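Local coordinates for 3-oxoacyl-(acyl-carrier protein) synthase II (Thermus thermophilus, PDB 1J3N) that probably catalyses the decarboxylating condensation of acyl chains with malonyl-ACP that elongates fatty acids, as a homodimeric beta-ketoacyl-ACP synthase of the thiolase superfamily, at residues A[109-112]-A[113-117]. Residues are numbered along the deposited sequence; the frame is centred on the assembly and turned at random.
Sequences METW and EAQSR
The indole of Trp112, whose carbonyl meets Ser116 one helical turn on, itself leaves the helix altogether: the ring stacks on Trp112 of the second subunit and also meets Phe131 of its own chain edge-to-face. Within the turn, Trp112 reaches the following residues through backbone and CB. The Trp112 O atom accepts Ser116 N at 3.0 Å, but the donor stands 36° above the carbonyl plane. The hydroxyl Ser116 OG also lies 2.9 Å from Trp112 O and 3.1 Å from Glu113 O. The first torsion sets OG between the backbone N and the carbonyl carbon, folded back on the preceding turn; its proton has both carbonyls within reach, so the acceptor is not settled.

The carboxylate of Glu113 is another flat group, on an extended chain. Its oxygen OE1 accepts bonds from Thr193 OG1 and Met195 N, two hydrogen bonds that hold this oxygen of the buried acid in place. From the preceding turn Met109, bent at chi2 and chi3, crosses the Glu113 chain, its CE 3.9 Å from Glu113 OE1 and also close to Glu113 CG. Thr111 and Gln115 instead run alongside each other, CG2 of Thr111 lying 4.1 Å from CG of Gln115. Chi1 near -66° puts OG1 of Thr111 anti to the carbonyl carbon, where it bonds to Asp69, and leaves CG2 anti to the backbone N, alongside Gln115, whose amide oxygen takes Ser128 N.

Regular i to i+4 bonds underlie these pairs, the straightest being Gln115 N to Thr111 O at 2.9 Å and 171°. These residues form the first turns of helix 109-122, well out from the centre of the chain. Helix 131-135 packs against Thr111, Trp112 and Gln115, helix 194-202 against Met109 and Glu113. Trp112 and Ser116 meet their own copies in the second subunit, and Met109 of each chain packs on Trp112 of the other, making this helix part of the dimer interface.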
ATOM      1  N   MET A 109      -1.406   5.035  14.494  1.00 24.86           N
ATOM      2  CA  MET A 109      -0.990   6.307  15.074  1.00 27.14           C
ATOM      3  C   MET A 109      -0.929   6.296  16.615  1.00 26.50           C
ATOM      4  O   MET A 109       0.044   6.770  17.199  1.00 25.21           O
ATOM      5  CB  MET A 109      -1.937   7.412  14.595  1.00 27.56           C
ATOM      6  CG  MET A 109      -1.431   8.833  14.812  1.00 30.64           C
ATOM      7  SD  MET A 109       0.106   9.193  13.928  1.00 30.86           S
ATOM      8  CE  MET A 109       1.084   9.848  15.278  1.00 30.55           C
ATOM      9  N   GLU A 110      -1.958   5.768  17.275  1.00 25.36           N
ATOM     10  CA  GLU A 110      -1.950   5.728  18.738  1.00 24.83           C
ATOM     11  C   GLU A 110      -0.822   4.839  19.249  1.00 24.63           C
ATOM     12  O   GLU A 110      -0.149   5.170  20.229  1.00 23.61           O
ATOM     13  CB  GLU A 110      -3.283   5.211  19.291  1.00 26.19           C
ATOM     14  CG  GLU A 110      -4.496   6.084  18.998  1.00 27.00           C
ATOM     15  CD  GLU A 110      -5.717   5.684  19.825  1.00 28.39           C
ATOM     16  OE1 GLU A 110      -5.886   4.483  20.140  1.00 27.62           O
ATOM     17  OE2 GLU A 110      -6.516   6.577  20.155  1.00 28.02           O
ATOM     18  N   THR A 111      -0.615   3.711  18.574  1.00 24.34           N
ATOM     19  CA  THR A 111       0.432   2.771  18.952  1.00 22.81           C
ATOM     20  C   THR A 111       1.802   3.419  18.805  1.00 23.22           C
ATOM     21  O   THR A 111       2.696   3.212  19.631  1.00 23.48           O
ATOM     22  CB  THR A 111       0.365   1.486  18.085  1.00 22.47           C
ATOM     23  OG1 THR A 111      -0.852   0.787  18.368  1.00 21.93           O
ATOM     24  CG2 THR A 111       1.551   0.570  18.382  1.00 25.98           C
ATOM     25  N   TRP A 112       1.965   4.215  17.755  1.00 22.78           N
ATOM     26  CA  TRP A 112       3.229   4.897  17.528  1.00 23.82           C
ATOM     27  C   TRP A 112       3.560   5.825  18.696  1.00 24.15           C
ATOM     28  O   TRP A 112       4.706   5.891  19.138  1.00 23.13           O
ATOM     29  CB  TRP A 112       3.182   5.706  16.225  1.00 24.07           C
ATOM     30  CG  TRP A 112       3.708   4.970  15.015  1.00 25.18           C
ATOM     31  CD1 TRP A 112       2.987   4.522  13.941  1.00 23.41           C
ATOM     32  CD2 TRP A 112       5.081   4.669  14.730  1.00 22.77           C
ATOM     33  NE1 TRP A 112       3.831   3.966  13.002  1.00 22.22           N
ATOM     34  CE2 TRP A 112       5.120   4.043  13.462  1.00 24.27           C
ATOM     35  CE3 TRP A 112       6.281   4.866  15.425  1.00 22.87           C
ATOM     36  CZ2 TRP A 112       6.320   3.618  12.869  1.00 25.16           C
ATOM     37  CZ3 TRP A 112       7.477   4.442  14.836  1.00 25.68           C
ATOM     38  CH2 TRP A 112       7.483   3.826  13.569  1.00 24.62           C
ATOM     39  N   GLU A 113       2.557   6.544  19.197  1.00 24.71           N
ATOM     40  CA  GLU A 113       2.782   7.464  20.316  1.00 25.16           C
ATOM     41  C   GLU A 113       3.052   6.714  21.612  1.00 24.91           C
ATOM     42  O   GLU A 113       3.940   7.087  22.376  1.00 26.25           O
ATOM     43  CB  GLU A 113       1.575   8.384  20.512  1.00 26.63           C
ATOM     44  CG  GLU A 113       1.310   9.318  19.335  1.00 29.33           C
ATOM     45  CD  GLU A 113       0.275  10.379  19.655  1.00 30.94           C
ATOM     46  OE1 GLU A 113      -0.079  11.163  18.748  1.00 29.81           O
ATOM     47  OE2 GLU A 113      -0.184  10.433  20.816  1.00 33.60           O
ATOM     48  N   ALA A 114       2.287   5.654  21.852  1.00 24.06           N
ATOM     49  CA  ALA A 114       2.441   4.861  23.066  1.00 24.77           C
ATOM     50  C   ALA A 114       3.805   4.174  23.146  1.00 25.23           C
ATOM     51  O   ALA A 114       4.500   4.285  24.152  1.00 25.81           O
ATOM     52  CB  ALA A 114       1.325   3.821  23.155  1.00 26.31           C
ATOM     53  N   GLN A 115       4.192   3.481  22.081  1.00 24.02           N
ATOM     54  CA  GLN A 115       5.466   2.777  22.066  1.00 24.82           C
ATOM     55  C   GLN A 115       6.683   3.690  21.934  1.00 25.50           C
ATOM     56  O   GLN A 115       7.729   3.418  22.524  1.00 24.50           O
ATOM     57  CB  GLN A 115       5.462   1.713  20.961  1.00 23.50           C
ATOM     58  CG  GLN A 115       4.470   0.587  21.227  1.00 23.52           C
ATOM     59  CD  GLN A 115       4.700  -0.086  22.573  1.00 24.14           C
ATOM     60  OE1 GLN A 115       5.820  -0.491  22.892  1.00 22.73           O
ATOM     61  NE2 GLN A 115       3.635  -0.219  23.365  1.00 23.30           N
ATOM     62  N   SER A 116       6.568   4.769  21.171  1.00 25.90           N
ATOM     63  CA  SER A 116       7.698   5.680  21.052  1.00 28.32           C
ATOM     64  C   SER A 116       7.967   6.259  22.442  1.00 29.30           C
ATOM     65  O   SER A 116       9.102   6.597  22.779  1.00 29.12           O
ATOM     66  CB  SER A 116       7.390   6.808  20.059  1.00 30.17           C
ATOM     67  OG  SER A 116       6.457   7.719  20.598  1.00 35.11           O
ATOM     68  N   ARG A 117       6.920   6.357  23.257  1.00 29.55           N
ATOM     69  CA  ARG A 117       7.063   6.882  24.610  1.00 30.91           C
ATOM     70  C   ARG A 117       7.773   5.842  25.474  1.00 30.13           C
ATOM     71  O   ARG A 117       8.616   6.187  26.298  1.00 27.07           O
ATOM     72  CB  ARG A 117       5.696   7.215  25.216  1.00 32.66           C
ATOM     73  CG  ARG A 117       5.787   7.809  26.615  1.00 36.63           C
ATOM     74  CD  ARG A 117       4.450   8.336  27.126  1.00 38.28           C
ATOM     75  NE  ARG A 117       3.949   9.476  26.357  1.00 41.79           N
ATOM     76  CZ  ARG A 117       3.044   9.395  25.383  1.00 43.39           C
ATOM     77  NH1 ARG A 117       2.654  10.492  24.746  1.00 44.30           N
ATOM     78  NH2 ARG A 117       2.517   8.222  25.047  1.00 47.25           N
TER